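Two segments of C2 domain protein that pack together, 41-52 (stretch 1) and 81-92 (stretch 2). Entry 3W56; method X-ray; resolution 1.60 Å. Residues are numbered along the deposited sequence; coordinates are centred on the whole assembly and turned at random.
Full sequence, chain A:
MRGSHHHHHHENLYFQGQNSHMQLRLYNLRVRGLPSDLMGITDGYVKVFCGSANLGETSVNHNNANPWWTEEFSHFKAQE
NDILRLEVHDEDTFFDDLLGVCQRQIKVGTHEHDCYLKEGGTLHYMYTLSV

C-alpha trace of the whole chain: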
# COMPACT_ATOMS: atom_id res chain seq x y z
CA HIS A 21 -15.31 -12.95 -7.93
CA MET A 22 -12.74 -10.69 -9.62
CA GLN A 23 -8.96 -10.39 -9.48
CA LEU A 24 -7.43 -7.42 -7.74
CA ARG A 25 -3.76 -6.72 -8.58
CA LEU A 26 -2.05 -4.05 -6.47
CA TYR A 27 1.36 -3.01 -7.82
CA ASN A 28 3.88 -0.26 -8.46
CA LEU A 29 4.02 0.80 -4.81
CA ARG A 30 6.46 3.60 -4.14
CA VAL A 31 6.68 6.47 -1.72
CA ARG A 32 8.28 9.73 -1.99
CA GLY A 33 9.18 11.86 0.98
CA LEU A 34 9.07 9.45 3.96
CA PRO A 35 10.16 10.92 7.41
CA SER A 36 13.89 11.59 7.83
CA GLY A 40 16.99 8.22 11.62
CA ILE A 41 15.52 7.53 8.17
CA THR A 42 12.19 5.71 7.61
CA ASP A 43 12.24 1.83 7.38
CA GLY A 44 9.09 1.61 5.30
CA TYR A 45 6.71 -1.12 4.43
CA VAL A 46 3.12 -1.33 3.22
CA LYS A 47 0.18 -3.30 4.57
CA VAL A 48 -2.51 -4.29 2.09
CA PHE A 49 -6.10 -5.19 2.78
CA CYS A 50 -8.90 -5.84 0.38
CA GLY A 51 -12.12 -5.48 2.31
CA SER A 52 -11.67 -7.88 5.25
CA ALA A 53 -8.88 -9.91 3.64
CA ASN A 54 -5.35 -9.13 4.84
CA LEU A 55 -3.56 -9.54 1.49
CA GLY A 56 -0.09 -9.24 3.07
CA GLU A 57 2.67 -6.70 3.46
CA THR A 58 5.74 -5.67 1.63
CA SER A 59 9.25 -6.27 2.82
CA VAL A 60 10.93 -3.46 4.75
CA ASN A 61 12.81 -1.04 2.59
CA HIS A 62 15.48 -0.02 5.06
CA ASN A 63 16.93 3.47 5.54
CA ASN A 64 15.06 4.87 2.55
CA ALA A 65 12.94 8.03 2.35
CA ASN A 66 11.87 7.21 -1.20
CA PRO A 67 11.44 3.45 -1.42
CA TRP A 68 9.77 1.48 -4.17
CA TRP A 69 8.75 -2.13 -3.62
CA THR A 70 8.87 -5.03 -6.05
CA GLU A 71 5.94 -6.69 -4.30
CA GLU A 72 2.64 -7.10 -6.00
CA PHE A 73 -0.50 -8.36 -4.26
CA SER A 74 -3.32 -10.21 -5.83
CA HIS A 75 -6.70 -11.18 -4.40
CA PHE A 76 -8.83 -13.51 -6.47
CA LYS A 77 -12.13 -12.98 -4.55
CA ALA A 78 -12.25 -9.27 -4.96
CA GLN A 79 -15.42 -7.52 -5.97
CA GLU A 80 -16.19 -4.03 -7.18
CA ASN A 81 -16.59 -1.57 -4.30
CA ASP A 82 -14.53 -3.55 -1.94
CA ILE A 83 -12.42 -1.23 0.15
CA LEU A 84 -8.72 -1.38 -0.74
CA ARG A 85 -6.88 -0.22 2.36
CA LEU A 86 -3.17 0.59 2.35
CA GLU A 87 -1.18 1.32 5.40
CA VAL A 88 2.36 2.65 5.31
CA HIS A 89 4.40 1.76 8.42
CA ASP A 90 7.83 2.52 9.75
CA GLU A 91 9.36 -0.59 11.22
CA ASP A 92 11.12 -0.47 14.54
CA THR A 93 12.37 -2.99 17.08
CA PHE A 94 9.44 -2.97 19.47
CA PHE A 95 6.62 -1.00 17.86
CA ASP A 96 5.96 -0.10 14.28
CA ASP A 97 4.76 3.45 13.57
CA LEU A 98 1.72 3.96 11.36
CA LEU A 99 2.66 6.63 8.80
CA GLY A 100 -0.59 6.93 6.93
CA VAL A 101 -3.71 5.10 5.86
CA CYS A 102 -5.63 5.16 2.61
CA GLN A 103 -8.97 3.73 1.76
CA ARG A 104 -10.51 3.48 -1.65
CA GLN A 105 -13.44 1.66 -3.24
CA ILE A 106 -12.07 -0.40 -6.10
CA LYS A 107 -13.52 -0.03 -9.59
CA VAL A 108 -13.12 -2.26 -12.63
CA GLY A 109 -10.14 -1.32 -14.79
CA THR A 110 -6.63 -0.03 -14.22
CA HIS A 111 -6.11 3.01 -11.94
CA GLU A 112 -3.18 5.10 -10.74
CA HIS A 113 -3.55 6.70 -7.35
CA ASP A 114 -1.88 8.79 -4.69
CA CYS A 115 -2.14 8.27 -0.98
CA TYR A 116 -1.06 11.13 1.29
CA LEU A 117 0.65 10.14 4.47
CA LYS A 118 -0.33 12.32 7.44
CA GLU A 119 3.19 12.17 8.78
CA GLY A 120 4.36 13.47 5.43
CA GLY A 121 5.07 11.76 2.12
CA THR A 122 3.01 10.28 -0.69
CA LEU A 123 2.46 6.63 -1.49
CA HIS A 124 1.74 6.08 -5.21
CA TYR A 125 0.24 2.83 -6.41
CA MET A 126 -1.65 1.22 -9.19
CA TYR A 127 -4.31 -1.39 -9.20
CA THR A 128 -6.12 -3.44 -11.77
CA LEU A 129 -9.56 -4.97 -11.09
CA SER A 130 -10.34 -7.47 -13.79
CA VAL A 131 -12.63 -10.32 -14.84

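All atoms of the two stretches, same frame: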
# COMPACT_ATOMS: atom_id res chain seq x y z
N ILE A 41 16.31 7.47 9.41
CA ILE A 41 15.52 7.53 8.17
C ILE A 41 14.47 6.40 8.16
O ILE A 41 14.71 5.31 8.68
CB ILE A 41 16.43 7.50 6.91
CG1 ILE A 41 17.58 8.51 7.05
CG2 ILE A 41 15.59 7.79 5.67
CD1 ILE A 41 18.57 8.57 5.87
N THR A 42 13.30 6.66 7.57
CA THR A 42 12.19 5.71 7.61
C THR A 42 12.55 4.26 7.13
O THR A 42 13.22 4.09 6.13
CB THR A 42 10.94 6.28 6.86
OG1 THR A 42 10.37 7.37 7.59
CG2 THR A 42 9.88 5.19 6.76
N ASP A 43 12.12 3.22 7.85
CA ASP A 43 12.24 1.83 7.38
C ASP A 43 10.87 1.33 6.91
O ASP A 43 10.18 0.61 7.65
CB ASP A 43 12.81 0.89 8.46
CG ASP A 43 14.18 1.31 8.91
OD1 ASP A 43 15.10 1.33 8.06
OD2 ASP A 43 14.34 1.66 10.10
N GLY A 44 10.47 1.73 5.70
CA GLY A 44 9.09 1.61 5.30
C GLY A 44 8.67 0.25 4.82
O GLY A 44 9.42 -0.54 4.24
N TYR A 45 7.39 -0.02 5.03
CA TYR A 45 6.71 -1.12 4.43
C TYR A 45 5.25 -0.77 4.33
O TYR A 45 4.74 0.17 4.98
CB TYR A 45 6.97 -2.48 5.19
CG TYR A 45 6.32 -2.60 6.58
CD1 TYR A 45 5.18 -3.35 6.75
CD2 TYR A 45 6.87 -1.98 7.66
CE1 TYR A 45 4.54 -3.46 8.01
CE2 TYR A 45 6.31 -2.10 8.92
CZ TYR A 45 5.15 -2.83 9.07
OH TYR A 45 4.54 -3.00 10.32
N VAL A 46 4.55 -1.54 3.51
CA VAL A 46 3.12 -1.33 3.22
C VAL A 46 2.25 -2.52 3.55
O VAL A 46 2.55 -3.67 3.18
CB VAL A 46 2.94 -0.95 1.71
CG1 VAL A 46 1.52 -0.53 1.43
CG2 VAL A 46 3.95 0.16 1.35
N LYS A 47 1.15 -2.25 4.25
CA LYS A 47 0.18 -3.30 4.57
C LYS A 47 -0.98 -3.13 3.64
O LYS A 47 -1.42 -1.99 3.36
CB LYS A 47 -0.32 -3.18 6.00
CG LYS A 47 0.70 -3.45 7.11
CD LYS A 47 -0.11 -3.82 8.42
CE LYS A 47 0.76 -3.61 9.63
NZ LYS A 47 -0.06 -3.74 10.91
N VAL A 48 -1.51 -4.24 3.16
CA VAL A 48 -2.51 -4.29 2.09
C VAL A 48 -3.67 -5.15 2.51
O VAL A 48 -3.52 -6.38 2.81
CB VAL A 48 -1.97 -4.90 0.78
CG1 VAL A 48 -2.95 -4.83 -0.33
CG2 VAL A 48 -0.69 -4.15 0.38
N PHE A 49 -4.83 -4.50 2.51
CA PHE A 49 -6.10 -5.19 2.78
C PHE A 49 -7.05 -4.98 1.62
O PHE A 49 -7.11 -3.90 1.01
CB PHE A 49 -6.77 -4.62 4.05
CG PHE A 49 -5.87 -4.62 5.26
CD1 PHE A 49 -5.92 -5.66 6.18
CD2 PHE A 49 -4.95 -3.60 5.44
CE1 PHE A 49 -5.06 -5.63 7.31
CE2 PHE A 49 -4.11 -3.53 6.55
CZ PHE A 49 -4.16 -4.58 7.49
N CYS A 50 -7.80 -6.02 1.30
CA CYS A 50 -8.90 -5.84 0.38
C CYS A 50 -10.16 -6.22 1.12
O CYS A 50 -10.38 -7.43 1.39
CB CYS A 50 -8.75 -6.76 -0.84
SG CYS A 50 -10.05 -6.39 -2.02
N GLY A 51 -11.00 -5.24 1.41
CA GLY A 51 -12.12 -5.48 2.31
C GLY A 51 -11.60 -6.06 3.62
O GLY A 51 -10.78 -5.45 4.32
N SER A 52 -12.05 -7.27 3.97
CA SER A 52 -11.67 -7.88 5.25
C SER A 52 -10.54 -8.91 5.09
O SER A 52 -10.17 -9.61 6.03
CB SER A 52 -12.90 -8.60 5.88
OG SER A 52 -13.48 -9.51 4.95
N ASN A 81 -16.26 -2.31 -5.51
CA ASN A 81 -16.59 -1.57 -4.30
C ASN A 81 -16.06 -2.10 -3.02
O ASN A 81 -16.34 -1.56 -1.95
CB ASN A 81 -18.07 -1.19 -4.27
CG ASN A 81 -18.41 -0.27 -5.43
OD1 ASN A 81 -17.64 0.65 -5.71
ND2 ASN A 81 -19.48 -0.55 -6.15
N ASP A 82 -15.24 -3.15 -3.11
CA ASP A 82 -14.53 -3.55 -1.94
C ASP A 82 -13.62 -2.37 -1.60
O ASP A 82 -13.18 -1.58 -2.49
CB ASP A 82 -13.62 -4.71 -2.26
CG ASP A 82 -14.35 -6.07 -2.32
OD1 ASP A 82 -15.50 -6.20 -1.82
OD2 ASP A 82 -13.70 -7.03 -2.82
N ILE A 83 -13.26 -2.30 -0.34
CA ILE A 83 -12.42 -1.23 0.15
C ILE A 83 -11.00 -1.76 0.19
O ILE A 83 -10.66 -2.62 1.01
CB ILE A 83 -12.84 -0.74 1.52
CG1 ILE A 83 -14.25 -0.15 1.41
CG2 ILE A 83 -11.87 0.35 1.99
CD1 ILE A 83 -14.39 0.81 0.26
N LEU A 84 -10.19 -1.20 -0.72
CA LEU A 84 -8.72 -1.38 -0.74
C LEU A 84 -8.18 -0.44 0.32
O LEU A 84 -8.42 0.76 0.30
CB LEU A 84 -8.11 -1.09 -2.16
CG LEU A 84 -6.58 -0.98 -2.20
CD1 LEU A 84 -5.92 -2.36 -2.05
CD2 LEU A 84 -6.12 -0.32 -3.52
N ARG A 85 -7.51 -0.99 1.32
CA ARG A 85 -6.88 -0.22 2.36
C ARG A 85 -5.35 -0.48 2.40
O ARG A 85 -4.84 -1.65 2.47
CB ARG A 85 -7.56 -0.57 3.72
CG ARG A 85 -6.84 -0.06 4.90
CD ARG A 85 -7.40 -0.72 6.15
NE ARG A 85 -6.76 -0.23 7.37
CZ ARG A 85 -7.21 0.80 8.09
NH1 ARG A 85 -8.30 1.45 7.69
NH2 ARG A 85 -6.59 1.17 9.21
N LEU A 86 -4.62 0.62 2.41
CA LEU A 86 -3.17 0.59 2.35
C LEU A 86 -2.68 1.30 3.58
O LEU A 86 -3.08 2.40 3.90
CB LEU A 86 -2.64 1.27 1.08
CG LEU A 86 -3.10 0.65 -0.23
CD1 LEU A 86 -2.42 1.32 -1.46
CD2 LEU A 86 -2.83 -0.82 -0.34
N GLU A 87 -1.82 0.63 4.31
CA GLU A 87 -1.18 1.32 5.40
C GLU A 87 0.31 1.33 5.15
O GLU A 87 0.91 0.27 4.86
CB GLU A 87 -1.52 0.66 6.73
CG GLU A 87 -2.99 0.47 6.96
CD GLU A 87 -3.26 -0.37 8.19
OE1 GLU A 87 -2.27 -0.74 8.86
OE2 GLU A 87 -4.45 -0.68 8.44
N VAL A 88 0.91 2.50 5.36
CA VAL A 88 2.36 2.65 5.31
C VAL A 88 2.88 2.70 6.75
O VAL A 88 2.45 3.54 7.56
CB VAL A 88 2.77 3.89 4.52
CG1 VAL A 88 4.27 4.09 4.63
CG2 VAL A 88 2.29 3.75 3.05
N HIS A 89 3.81 1.81 7.07
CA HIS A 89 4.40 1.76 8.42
C HIS A 89 5.89 1.93 8.41
O HIS A 89 6.58 1.67 7.41
CB HIS A 89 4.13 0.44 9.11
CG HIS A 89 2.69 0.19 9.35
ND1 HIS A 89 2.10 0.28 10.61
CD2 HIS A 89 1.70 -0.19 8.51
CE1 HIS A 89 0.82 -0.01 10.51
NE2 HIS A 89 0.55 -0.32 9.24
N ASP A 90 6.40 2.36 9.54
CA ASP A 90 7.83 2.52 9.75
C ASP A 90 8.23 1.48 10.74
O ASP A 90 7.71 1.46 11.87
CB ASP A 90 8.03 3.92 10.28
CG ASP A 90 9.49 4.28 10.48
OD1 ASP A 90 10.39 3.39 10.30
OD2 ASP A 90 9.72 5.47 10.82
N GLU A 91 9.07 0.54 10.33
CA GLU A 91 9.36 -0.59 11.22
C GLU A 91 10.38 -0.21 12.28
O GLU A 91 11.40 0.42 12.00
CB GLU A 91 9.89 -1.80 10.44
CG GLU A 91 10.33 -2.94 11.35
CD GLU A 91 11.13 -3.99 10.62
OE1 GLU A 91 10.59 -5.11 10.43
OE2 GLU A 91 12.30 -3.68 10.23
N ASP A 92 10.12 -0.64 13.51
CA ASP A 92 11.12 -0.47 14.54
C ASP A 92 11.12 -1.70 15.43
O ASP A 92 10.25 -2.54 15.30
CB ASP A 92 10.88 0.79 15.34
CG ASP A 92 12.16 1.32 15.95
OD1 ASP A 92 13.20 0.62 15.81
OD2 ASP A 92 12.11 2.42 16.56
O HOH W 1 -2.17 -2.50 11.05
O HOH W 2 -12.13 -8.98 -0.99
O HOH W 3 -10.17 -3.06 3.44

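The apolar centre is the face carrying Val 46, Val 48, Cys 50, Leu 84, Leu 86 and Val 88, all buried. Val 48 CG1 lies 4.0 Å from Leu 86 CD2 and 4.2 Å from Leu 84 CD1, the ends of both leucines coming nearer the neighbouring strand; Val 46 CG2 meets Val 88 CG2 at 4.3 Å. Beta-branched valines suit these extended positions.

Between the faces runs the backbone ladder. Strands 44-50 and 83-90 lie side by side as antiparallel neighbours in one sheet, their directions 158° apart, and the two stretches bury 916 Å² between them. Tyr 45 pairs with His 89 (N to O 3.0 Å, O to N 2.8 Å), Lys 47 with Glu 87 (N to O 2.6 Å, O to N 2.8 Å) and Phe 49 with Arg 85 (N to O 2.9 Å, O to N 3.0 Å). Gly 51 N extends it to Ile 83 O (2.7 Å); the positive phi of Gly 51 favours glycine.

The opposite face mixes rings and charges. His 89 CB sits over one face of the Tyr 45 ring, 3.4 Å from CE2, while Lys 47 CE covers a face of the His 89 ring, 3.7 Å from its centroid. Glu 87 ties its own strand together: OE2 forms a salt bridge with Arg 85 NE (2.6 Å), and OE1 accepts a hydrogen bond from His 89 NE2 (2.9 Å). Water 1 links Lys 47 NZ (2.5 Å) to Glu 87 OE1 (2.8 Å), spanning charges too far apart for a salt bridge. Phe 49 CD2 packs against Arg 85 CD at 3.8 Å.

At one polar end, Asp 90 OD1 accepts from Asp 43 N (3.0 Å), and Asp 43 O accepts from Glu 91 N (2.9 Å). At the other, water 3 donates to Gly 51 O (2.6 Å) and Ile 83 O (2.5 Å).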